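PDB 6YGA: N-alpha-acetyltransferase 35, NatC auxiliary subunit from Saccharomyces cerevisiae, which serves as the auxiliary subunit of the heterotrimeric NatC complex, which acetylates the N-terminal methionine of the L-A virus Gag protein. Local coordinates for residues F632-V637 against A684-S689; N639-I644 against K677-S682; S65-T70 against F273-Q278; I74-N79 against S116-E121. All coordinates share one frame; numbering follows the deposited sequence.

Contact 1. Residues F632-V637 against A684-S689; sequences FIETEV and ALSVNS. With EDO (1,2-ethanediol), chain Y.
Ile-633 carries much of the contact between 632-637 and 684-689, and its path can be followed outward from CB, which is directed at the opposing helix. The CG2 branch stands anti to the backbone N (chi1 -73° puts CG1 beside that N) and lies against Ser-689, with Ile-633 CG2 3.8 Å from Ser-689 CB. Ile-633 CG2 also comes within 4.2 Å of Ser-686 CA. Along the other branch the chain stays extended past CG1, so that the tip, Ile-633 CD1, ends 3.6 Å from Ser-689 OG. One turn later Val-637 straddles Ser-686: its CG1 approaches Ser-686 CB at 3.8 Å, and its CG2 meets that carbon from the other branch. Both partners are serines, small enough for the antiparallel axes to run 9.1 Å apart at an angle of 162°. No direct hydrogen bond joins the segments. Instead, Ser-686 OG, anti to its own backbone N, points past the aliphatic part of Glu-634 to a water 2.8 Å away, and this water donates to Glu-634 O at 3.2 Å. The oxygen of Ser-686 is thus linked to the facing backbone through solvent, and it has a weak further bond to Lys-690 NZ. Two consecutive long helices, 619-653 and 668-701, form a helical hairpin here. Helix 511-564 packs beside both arms, touching Val-637 through Ile-554 and Ser-689 through Gln-558, while Ile-724 of strand 724-729 rests on Leu-685 and Asn-688.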
# COMPACT_ATOMS: atom_id res chain seq x y z
N PHE B 632 39.04 1.65 -8.55
CA PHE B 632 38.42 1.18 -7.32
C PHE B 632 37.07 0.54 -7.58
O PHE B 632 36.75 -0.51 -7.01
CB PHE B 632 38.28 2.32 -6.31
CG PHE B 632 37.48 1.95 -5.10
CD1 PHE B 632 38.08 1.35 -4.01
CD2 PHE B 632 36.11 2.19 -5.06
CE1 PHE B 632 37.34 1.01 -2.90
CE2 PHE B 632 35.37 1.84 -3.95
CZ PHE B 632 35.99 1.25 -2.87
N ILE B 633 36.25 1.16 -8.44
CA ILE B 633 34.93 0.62 -8.74
C ILE B 633 35.04 -0.77 -9.35
O ILE B 633 34.35 -1.71 -8.92
CB ILE B 633 34.16 1.59 -9.67
CG1 ILE B 633 33.71 2.83 -8.89
CG2 ILE B 633 32.97 0.89 -10.32
CD1 ILE B 633 32.89 3.80 -9.71
N GLU B 634 35.91 -0.93 -10.35
CA GLU B 634 36.08 -2.23 -10.98
C GLU B 634 36.67 -3.25 -10.01
O GLU B 634 36.23 -4.41 -9.98
CB GLU B 634 36.96 -2.10 -12.22
CG GLU B 634 36.49 -1.06 -13.22
CD GLU B 634 37.36 -0.99 -14.46
OE1 GLU B 634 38.06 -1.99 -14.75
OE2 GLU B 634 37.36 0.05 -15.14
N THR B 635 37.65 -2.84 -9.21
CA THR B 635 38.28 -3.77 -8.28
C THR B 635 37.31 -4.19 -7.18
O THR B 635 37.22 -5.37 -6.84
CB THR B 635 39.54 -3.15 -7.68
OG1 THR B 635 40.49 -2.89 -8.73
CG2 THR B 635 40.17 -4.08 -6.66
N GLU B 636 36.57 -3.22 -6.63
CA GLU B 636 35.66 -3.53 -5.54
C GLU B 636 34.45 -4.33 -6.02
O GLU B 636 33.93 -5.17 -5.27
CB GLU B 636 35.20 -2.23 -4.86
CG GLU B 636 34.57 -2.43 -3.50
CD GLU B 636 35.57 -2.94 -2.46
OE1 GLU B 636 36.79 -2.87 -2.72
OE2 GLU B 636 35.13 -3.40 -1.39
N VAL B 637 34.01 -4.11 -7.26
CA VAL B 637 32.92 -4.92 -7.80
C VAL B 637 33.31 -6.39 -7.83
O VAL B 637 32.54 -7.26 -7.42
CB VAL B 637 32.49 -4.40 -9.18
CG1 VAL B 637 31.75 -5.48 -9.95
CG2 VAL B 637 31.59 -3.18 -9.03
N ALA B 684 26.74 -4.82 -13.19
CA ALA B 684 26.22 -3.71 -13.98
C ALA B 684 26.81 -2.37 -13.54
O ALA B 684 26.99 -1.47 -14.37
CB ALA B 684 24.69 -3.67 -13.88
N LEU B 685 27.11 -2.23 -12.25
CA LEU B 685 27.72 -1.00 -11.76
C LEU B 685 29.10 -0.78 -12.39
O LEU B 685 29.44 0.34 -12.78
CB LEU B 685 27.83 -1.04 -10.24
CG LEU B 685 26.54 -0.89 -9.43
CD1 LEU B 685 26.75 -1.43 -8.02
CD2 LEU B 685 26.11 0.57 -9.37
N SER B 686 29.89 -1.85 -12.50
CA SER B 686 31.21 -1.75 -13.12
C SER B 686 31.10 -1.42 -14.60
O SER B 686 31.79 -0.53 -15.11
CB SER B 686 31.99 -3.04 -12.89
OG SER B 686 33.30 -2.95 -13.42
N VAL B 687 30.24 -2.15 -15.32
CA VAL B 687 30.06 -1.89 -16.75
C VAL B 687 29.61 -0.46 -16.98
O VAL B 687 30.08 0.22 -17.91
CB VAL B 687 29.06 -2.90 -17.35
CG1 VAL B 687 28.68 -2.52 -18.77
CG2 VAL B 687 29.64 -4.31 -17.30
N ASN B 688 28.71 0.04 -16.14
CA ASN B 688 28.20 1.40 -16.33
C ASN B 688 29.27 2.44 -16.06
O ASN B 688 29.30 3.49 -16.72
CB ASN B 688 26.98 1.63 -15.43
CG ASN B 688 26.48 3.05 -15.49
OD1 ASN B 688 25.88 3.47 -16.49
ND2 ASN B 688 26.70 3.80 -14.42
N SER B 689 30.16 2.18 -15.09
CA SER B 689 31.25 3.11 -14.81
C SER B 689 32.16 3.26 -16.02
O SER B 689 32.64 4.37 -16.32
CB SER B 689 32.03 2.63 -13.59
OG SER B 689 33.07 3.54 -13.27
C1 EDO Y . 33.38 -7.19 1.00
O1 EDO Y . 32.21 -7.97 1.30
C2 EDO Y . 33.45 -6.92 -0.50
O2 EDO Y . 34.73 -6.33 -0.79
O HOH W 1 34.37 -5.30 -12.45

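Contact 2. Residues N639-I644 against K677-S682; sequences NVVSSI and KLKHTS. With EDO (1,2-ethanediol), chain Y; EDO (1,2-ethanediol), chain C.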
# COMPACT_ATOMS: atom_id res chain seq x y z
N ASN B 639 35.57 -7.89 -5.98
CA ASN B 639 35.63 -8.38 -4.61
C ASN B 639 34.24 -8.65 -4.06
O ASN B 639 34.02 -9.63 -3.34
CB ASN B 639 36.38 -7.38 -3.72
CG ASN B 639 37.85 -7.28 -4.07
OD1 ASN B 639 38.44 -8.20 -4.63
ND2 ASN B 639 38.45 -6.14 -3.74
N VAL B 640 33.27 -7.78 -4.39
CA VAL B 640 31.89 -8.01 -3.96
C VAL B 640 31.36 -9.30 -4.56
O VAL B 640 30.71 -10.10 -3.87
CB VAL B 640 31.01 -6.80 -4.34
CG1 VAL B 640 29.54 -7.16 -4.25
CG2 VAL B 640 31.32 -5.62 -3.44
N VAL B 641 31.65 -9.54 -5.84
CA VAL B 641 31.21 -10.78 -6.49
C VAL B 641 31.80 -11.99 -5.78
O VAL B 641 31.12 -12.99 -5.55
CB VAL B 641 31.59 -10.75 -7.98
CG1 VAL B 641 31.35 -12.11 -8.62
CG2 VAL B 641 30.78 -9.68 -8.70
N SER B 642 33.08 -11.91 -5.40
CA SER B 642 33.71 -13.00 -4.66
C SER B 642 33.03 -13.22 -3.31
O SER B 642 32.81 -14.37 -2.90
CB SER B 642 35.20 -12.72 -4.49
OG SER B 642 35.81 -12.51 -5.75
N SER B 643 32.69 -12.14 -2.60
CA SER B 643 32.01 -12.29 -1.32
C SER B 643 30.62 -12.88 -1.49
O SER B 643 30.21 -13.75 -0.72
CB SER B 643 31.93 -10.95 -0.60
OG SER B 643 33.21 -10.52 -0.17
N ILE B 644 29.87 -12.40 -2.49
CA ILE B 644 28.55 -12.97 -2.77
C ILE B 644 28.67 -14.45 -3.08
O ILE B 644 27.88 -15.27 -2.61
CB ILE B 644 27.86 -12.21 -3.91
CG1 ILE B 644 27.55 -10.77 -3.49
CG2 ILE B 644 26.58 -12.92 -4.35
CD1 ILE B 644 26.87 -9.96 -4.58
N LYS B 677 20.67 -11.91 -7.95
CA LYS B 677 20.28 -10.58 -8.39
C LYS B 677 21.26 -9.52 -7.90
O LYS B 677 21.54 -8.55 -8.60
CB LYS B 677 18.86 -10.26 -7.92
CG LYS B 677 17.79 -11.11 -8.56
CD LYS B 677 16.40 -10.72 -8.09
CE LYS B 677 15.33 -11.37 -8.96
NZ LYS B 677 13.96 -11.08 -8.47
N LEU B 678 21.78 -9.70 -6.68
CA LEU B 678 22.76 -8.75 -6.17
C LEU B 678 24.04 -8.80 -6.99
O LEU B 678 24.67 -7.77 -7.25
CB LEU B 678 23.03 -9.02 -4.70
CG LEU B 678 23.70 -7.90 -3.90
CD1 LEU B 678 22.88 -6.62 -3.96
CD2 LEU B 678 23.89 -8.35 -2.47
N LYS B 679 24.45 -10.00 -7.41
CA LYS B 679 25.64 -10.13 -8.24
C LYS B 679 25.45 -9.46 -9.59
O LYS B 679 26.37 -8.82 -10.11
CB LYS B 679 26.00 -11.60 -8.42
CG LYS B 679 27.31 -11.82 -9.15
CD LYS B 679 27.42 -13.23 -9.71
CE LYS B 679 27.28 -14.27 -8.62
NZ LYS B 679 27.52 -15.64 -9.14
N HIS B 680 24.25 -9.58 -10.17
CA HIS B 680 23.96 -8.92 -11.44
C HIS B 680 24.11 -7.41 -11.32
O HIS B 680 24.72 -6.77 -12.19
CB HIS B 680 22.55 -9.29 -11.91
CG HIS B 680 22.41 -10.70 -12.38
ND1 HIS B 680 21.19 -11.34 -12.48
CD2 HIS B 680 23.33 -11.60 -12.80
CE1 HIS B 680 21.37 -12.57 -12.93
NE2 HIS B 680 22.66 -12.75 -13.13
N THR B 681 23.56 -6.82 -10.26
CA THR B 681 23.67 -5.38 -10.06
C THR B 681 25.13 -4.95 -9.89
O THR B 681 25.55 -3.93 -10.45
CB THR B 681 22.84 -4.96 -8.84
OG1 THR B 681 21.45 -5.03 -9.16
CG2 THR B 681 23.19 -3.54 -8.41
N SER B 682 25.91 -5.73 -9.14
CA SER B 682 27.32 -5.41 -8.95
C SER B 682 28.05 -5.34 -10.29
O SER B 682 28.77 -4.37 -10.56
CB SER B 682 27.97 -6.45 -8.03
OG SER B 682 27.30 -6.52 -6.79
C1 EDO Y . 33.38 -7.19 1.00
O1 EDO Y . 32.21 -7.97 1.30
C2 EDO Y . 33.45 -6.92 -0.50
O2 EDO Y . 34.73 -6.33 -0.79
C1 EDO C . 30.83 -14.86 -11.07
O1 EDO C . 30.42 -15.76 -10.03
C2 EDO C . 30.42 -15.42 -12.42
O2 EDO C . 28.99 -15.47 -12.52
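No flat side chain lies between 639-644 and 677-682: the Asn-639 amide and the His-680 imidazole both sit well off the opposing helix, and the planar group that matters is the Leu-678 carbonyl. Ser-682 OG donates to Leu-678 O at 2.9 Å from above the carbonyl plane, 34° out of it, while Ser-682 N donates to the same oxygen. This inward fold, with OG beside its own backbone N, satisfies the hydroxyl within its helix, and Val-640 CG1 packs 3.4 Å from Ser-682 OG. The axes are 9.6 Å apart and 172° from parallel, the geometry of an antiparallel helical hairpin, here built from helices 619-653 and 668-701. Ile-644 extends fully, crossing Leu-678 obliquely, and its CD1 touches Leu-678 CG at 3.8 Å. Ile-644 CD1 also sits 3.7 Å from Lys-679 N. At the more exposed side of the contact, Val-641 and Lys-679 cross at about a right angle, both valine methyls lying 4.1 Å from Lys-679 CG. The lysine chain bends about its CG-CD bond (chi3 -57°), and Lys-679 NZ forms a salt bridge with Asp-645 OD1 and a 3.0 Å bond to O1 of a 1,2-ethanediol, probably from the crystallisation liquor.

Contact 3. Residues S65-T70 against F273-Q278; sequences SLIELT and FSTYIQ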
# COMPACT_ATOMS: atom_id res chain seq x y z
N SER B 65 -27.61 5.77 -9.06
CA SER B 65 -28.97 5.62 -9.56
C SER B 65 -29.05 5.84 -11.06
O SER B 65 -30.04 5.45 -11.68
CB SER B 65 -29.92 6.59 -8.85
OG SER B 65 -29.89 6.40 -7.45
N LEU B 66 -28.03 6.44 -11.66
CA LEU B 66 -28.04 6.74 -13.09
C LEU B 66 -27.24 5.73 -13.90
O LEU B 66 -26.97 5.98 -15.08
CB LEU B 66 -27.50 8.15 -13.33
CG LEU B 66 -28.18 9.27 -12.55
CD1 LEU B 66 -27.68 10.62 -13.04
CD2 LEU B 66 -29.70 9.19 -12.63
N ILE B 67 -26.84 4.61 -13.30
CA ILE B 67 -26.13 3.57 -14.04
C ILE B 67 -27.00 3.07 -15.18
O ILE B 67 -28.17 2.72 -14.98
CB ILE B 67 -25.72 2.42 -13.10
CG1 ILE B 67 -24.70 2.91 -12.06
CG2 ILE B 67 -25.15 1.26 -13.91
CD1 ILE B 67 -24.38 1.89 -10.98
N GLU B 68 -26.43 3.04 -16.38
CA GLU B 68 -27.14 2.56 -17.56
C GLU B 68 -27.03 1.04 -17.64
O GLU B 68 -25.93 0.49 -17.62
CB GLU B 68 -26.58 3.21 -18.83
CG GLU B 68 -26.43 4.73 -18.75
CD GLU B 68 -27.76 5.45 -18.62
OE1 GLU B 68 -28.78 4.94 -19.12
OE2 GLU B 68 -27.78 6.55 -18.02
N LEU B 69 -28.18 0.37 -17.71
CA LEU B 69 -28.23 -1.09 -17.81
C LEU B 69 -28.96 -1.50 -19.08
O LEU B 69 -29.89 -0.82 -19.52
CB LEU B 69 -28.93 -1.71 -16.60
CG LEU B 69 -28.32 -1.49 -15.21
CD1 LEU B 69 -29.21 -2.09 -14.13
CD2 LEU B 69 -26.92 -2.08 -15.15
N THR B 70 -28.52 -2.62 -19.65
CA THR B 70 -29.20 -3.20 -20.80
C THR B 70 -30.46 -3.93 -20.35
O THR B 70 -30.68 -4.17 -19.16
CB THR B 70 -28.28 -4.15 -21.55
OG1 THR B 70 -28.12 -5.36 -20.80
CG2 THR B 70 -26.91 -3.51 -21.77
N PHE B 273 -23.81 -11.11 -14.91
CA PHE B 273 -22.86 -10.25 -14.21
C PHE B 273 -23.09 -8.83 -14.68
O PHE B 273 -23.00 -8.55 -15.88
CB PHE B 273 -21.42 -10.69 -14.47
CG PHE B 273 -21.13 -12.11 -14.05
CD1 PHE B 273 -21.44 -13.17 -14.89
CD2 PHE B 273 -20.54 -12.37 -12.83
CE1 PHE B 273 -21.17 -14.47 -14.51
CE2 PHE B 273 -20.27 -13.68 -12.44
CZ PHE B 273 -20.59 -14.73 -13.29
N SER B 274 -23.37 -7.93 -13.74
CA SER B 274 -23.70 -6.55 -14.10
C SER B 274 -23.43 -5.65 -12.90
O SER B 274 -23.11 -6.11 -11.80
CB SER B 274 -25.16 -6.43 -14.56
OG SER B 274 -26.05 -6.75 -13.51
N THR B 275 -23.57 -4.35 -13.14
CA THR B 275 -23.53 -3.34 -12.09
C THR B 275 -24.91 -3.11 -11.46
O THR B 275 -25.12 -2.09 -10.80
CB THR B 275 -22.98 -2.03 -12.63
OG1 THR B 275 -23.71 -1.64 -13.80
CG2 THR B 275 -21.50 -2.18 -12.99
N TYR B 276 -25.84 -4.06 -11.65
CA TYR B 276 -27.20 -3.90 -11.14
C TYR B 276 -27.21 -3.71 -9.63
O TYR B 276 -27.99 -2.90 -9.10
CB TYR B 276 -28.03 -5.12 -11.54
CG TYR B 276 -29.45 -5.15 -11.00
CD1 TYR B 276 -29.74 -5.72 -9.77
CD2 TYR B 276 -30.51 -4.63 -11.74
CE1 TYR B 276 -31.03 -5.76 -9.28
CE2 TYR B 276 -31.81 -4.67 -11.26
CZ TYR B 276 -32.06 -5.23 -10.03
OH TYR B 276 -33.35 -5.27 -9.55
N ILE B 277 -26.36 -4.44 -8.91
CA ILE B 277 -26.38 -4.39 -7.46
C ILE B 277 -25.93 -3.02 -6.95
O ILE B 277 -26.38 -2.57 -5.89
CB ILE B 277 -25.52 -5.52 -6.87
CG1 ILE B 277 -25.75 -5.62 -5.36
CG2 ILE B 277 -24.05 -5.29 -7.17
CD1 ILE B 277 -24.86 -6.64 -4.69
N GLN B 278 -25.06 -2.34 -7.69
CA GLN B 278 -24.66 -0.99 -7.29
C GLN B 278 -25.82 -0.02 -7.40
O GLN B 278 -25.86 0.99 -6.68
CB GLN B 278 -23.49 -0.50 -8.14
CG GLN B 278 -22.28 -1.41 -8.14
CD GLN B 278 -21.12 -0.85 -8.94
OE1 GLN B 278 -20.77 0.33 -8.82
NE2 GLN B 278 -20.50 -1.69 -9.77
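Two aliphatic side chains of 65-70, Ile-67 and Leu-69, are directed at 273-278 while Glu-68 between them points away, and both converge on Thr-275. The threonine hydroxyl occupies the crowded position between backbone N and carbonyl carbon (chi1 53°), which turns OG1 toward both Ile-67 and Leu-69, whose methyls lie side by side against it. Ile-67 crosses Thr-275 obliquely and brings its CG2 to 3.2 Å from Thr-275 OG1, a tight approach. Leu-69 also crosses obliquely, with CD2 3.5 Å from Thr-275 OG1. The remaining branches diverge and meet their partners at about right angles. On one side Ile-67 CD1 ends 3.8 Å from Gln-278 CB; the amide of that glutamine is engaged farther on, OE1 accepting from Arg-288 N. On the other, Leu-69 CD1 comes to the edge of the Tyr-276 ring, near its plane and 3.7 Å from Tyr-276 CD2. Packing is therefore the sole direct link between the segments, across which no hydrogen bond forms, although Ile-67 O is bonded to Lys-279 NZ just past the second one. Close by, Ser-65 OG is hydrogen-bonded to Glu-44 and Arg-51 of the N-alpha-acetyltransferase 38 chain, so the loop also takes part in a subunit interface. Thr-70 is the N-cap of helix 71-75. In the partner segment Tyr-276 N donates to Ser-274 OG over 3.3 Å with an angle of 154° at the hydrogen, which defines an ST turn at the entrance to helix 276-280.

Contact 4. Residues I74-N79 against S116-E121; sequences IEFDVN and SCRYTE
A buried phenol oxygen with no polar partner anywhere in the model, Tyr-119 OH, is the oddity of this contact. It lies at the edge of the Phe-76 ring, near the ring plane, with Phe-76 CZ 3.6 Å away. The two rings are nearly perpendicular, planes at 85°, and their centroids are 5.9 Å apart. Phe-76 reaches this place because its CG is anti to the backbone N, which sends the ring across to 116-121. Val-78 approaches Tyr-119 differently: its CG1, anti to the carbonyl carbon, hangs over one face in a CH-pi contact, 4.2 Å from the Tyr-119 ring centroid and 24° off the normal. The Tyr-119 ring thus has Val-78 on a face and Phe-76 by its hydroxyl end, while Trp-137 meets it edge-to-face and helices 85-104 and 142-167 pack around it. Arg-118 contributes its aliphatic base, Phe-76 CD1 lying 4.2 Å from Arg-118 CG. Bends at chi2 and chi3 then turn the guanidinium aside, to a cation-pi contact with Tyr-276. Each backbone is shaped by a local bond. Asp-77 OD1 uses its anti lone pair to accept from Asn-79 N at 2.6 Å, closing an Asx turn that has Val-78 at its centre. In the other segment, Cys-117 SG, at the N-cap, accepts weakly from Tyr-119 N at 3.3 Å. The packing of Phe-76 and Val-78 on Arg-118 and Tyr-119 joins the chain leaving helix 71-75 to the capped first turn of helix 118-129.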
# COMPACT_ATOMS: atom_id res chain seq x y z
N ILE B 74 -31.28 -5.72 -16.81
CA ILE B 74 -32.41 -5.30 -15.98
C ILE B 74 -33.35 -6.48 -15.73
O ILE B 74 -33.87 -6.65 -14.62
CB ILE B 74 -33.14 -4.12 -16.62
CG1 ILE B 74 -32.24 -2.88 -16.67
CG2 ILE B 74 -34.43 -3.80 -15.87
CD1 ILE B 74 -32.83 -1.70 -17.42
N GLU B 75 -33.58 -7.30 -16.75
CA GLU B 75 -34.59 -8.35 -16.70
C GLU B 75 -34.04 -9.71 -16.30
O GLU B 75 -34.81 -10.68 -16.26
CB GLU B 75 -35.29 -8.47 -18.06
CG GLU B 75 -35.91 -7.18 -18.58
CD GLU B 75 -37.06 -6.67 -17.72
OE1 GLU B 75 -37.62 -7.47 -16.94
OE2 GLU B 75 -37.40 -5.48 -17.83
N PHE B 76 -32.75 -9.82 -16.00
CA PHE B 76 -32.17 -11.11 -15.68
C PHE B 76 -32.87 -11.74 -14.49
O PHE B 76 -33.07 -11.10 -13.45
CB PHE B 76 -30.67 -10.99 -15.40
CG PHE B 76 -29.98 -12.32 -15.21
CD1 PHE B 76 -29.94 -12.93 -13.97
CD2 PHE B 76 -29.39 -12.96 -16.29
CE1 PHE B 76 -29.32 -14.15 -13.80
CE2 PHE B 76 -28.77 -14.19 -16.13
CZ PHE B 76 -28.73 -14.78 -14.88
N ASP B 77 -33.24 -13.01 -14.63
CA ASP B 77 -33.95 -13.76 -13.60
C ASP B 77 -33.15 -15.00 -13.24
O ASP B 77 -32.80 -15.79 -14.12
CB ASP B 77 -35.36 -14.14 -14.08
CG ASP B 77 -36.24 -14.66 -12.95
OD1 ASP B 77 -35.81 -15.57 -12.21
OD2 ASP B 77 -37.37 -14.15 -12.80
N VAL B 78 -32.89 -15.18 -11.95
CA VAL B 78 -32.13 -16.33 -11.50
C VAL B 78 -32.92 -17.63 -11.68
O VAL B 78 -32.33 -18.70 -11.83
CB VAL B 78 -31.69 -16.14 -10.03
CG1 VAL B 78 -30.56 -15.13 -9.94
CG2 VAL B 78 -32.88 -15.70 -9.19
N ASN B 79 -34.25 -17.55 -11.68
CA ASN B 79 -35.08 -18.75 -11.76
C ASN B 79 -35.21 -19.29 -13.18
O ASN B 79 -35.71 -20.40 -13.36
CB ASN B 79 -36.49 -18.47 -11.20
CG ASN B 79 -36.45 -17.88 -9.81
OD1 ASN B 79 -36.15 -18.56 -8.83
ND2 ASN B 79 -36.77 -16.59 -9.71
N SER B 116 -20.89 -8.72 -8.19
CA SER B 116 -21.52 -8.42 -9.47
C SER B 116 -22.40 -9.56 -9.96
O SER B 116 -23.32 -9.33 -10.75
CB SER B 116 -20.45 -8.09 -10.52
OG SER B 116 -19.60 -9.20 -10.75
N CYS B 117 -22.14 -10.78 -9.50
CA CYS B 117 -22.95 -11.93 -9.90
C CYS B 117 -24.32 -11.86 -9.23
O CYS B 117 -24.42 -11.66 -8.02
CB CYS B 117 -22.24 -13.23 -9.52
SG CYS B 117 -23.17 -14.75 -9.84
N ARG B 118 -25.38 -12.04 -10.03
CA ARG B 118 -26.73 -12.01 -9.47
C ARG B 118 -27.02 -13.22 -8.60
O ARG B 118 -27.91 -13.15 -7.74
CB ARG B 118 -27.76 -11.90 -10.59
CG ARG B 118 -27.67 -10.61 -11.38
CD ARG B 118 -27.92 -9.41 -10.50
NE ARG B 118 -29.27 -9.43 -9.94
CZ ARG B 118 -30.34 -8.95 -10.56
NH1 ARG B 118 -30.23 -8.40 -11.76
NH2 ARG B 118 -31.53 -9.01 -9.97
N TYR B 119 -26.30 -14.32 -8.80
CA TYR B 119 -26.54 -15.52 -7.99
C TYR B 119 -25.99 -15.36 -6.58
O TYR B 119 -26.63 -15.76 -5.61
CB TYR B 119 -25.94 -16.74 -8.68
CG TYR B 119 -26.64 -17.12 -9.96
CD1 TYR B 119 -27.79 -17.90 -9.96
CD2 TYR B 119 -26.14 -16.69 -11.19
CE1 TYR B 119 -28.43 -18.24 -11.13
CE2 TYR B 119 -26.78 -17.03 -12.37
CZ TYR B 119 -27.92 -17.80 -12.34
OH TYR B 119 -28.55 -18.14 -13.51
N THR B 120 -24.79 -14.77 -6.46
CA THR B 120 -24.23 -14.53 -5.13
C THR B 120 -25.06 -13.52 -4.36
O THR B 120 -25.23 -13.66 -3.14
CB THR B 120 -22.78 -14.06 -5.25
OG1 THR B 120 -22.74 -12.77 -5.89
CG2 THR B 120 -21.95 -15.04 -6.07
N GLU B 121 -25.58 -12.50 -5.04
CA GLU B 121 -26.50 -11.57 -4.40
C GLU B 121 -27.76 -12.29 -3.93
O GLU B 121 -28.26 -12.01 -2.83
CB GLU B 121 -26.85 -10.43 -5.36
CG GLU B 121 -27.42 -9.17 -4.72
CD GLU B 121 -28.91 -9.23 -4.46
OE1 GLU B 121 -29.57 -10.19 -4.94
OE2 GLU B 121 -29.44 -8.32 -3.79

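Overall arrangement
Contacts 1 and 2 are successive levels of a single interface: both pair helix 619-653 with helix 668-701, both are buried, and their centres are 11 Å apart. Contacts 3 and 4 lie on the opposite side of the chain's centre. There contact 3 is at the surface and contact 4 partly buried, and they touch through Tyr-276 against Arg-118 and Leu-69 against Ile-74. The chemistry follows the setting. The hairpin packs branched aliphatics largely against serines; the hydroxyl of Ser-686 meets a water and that of Ser-682 its own helix. The N-terminal pair joins loops and helix starts by aliphatic and aromatic packing, while capping bonds and side-chain turns shape each segment locally.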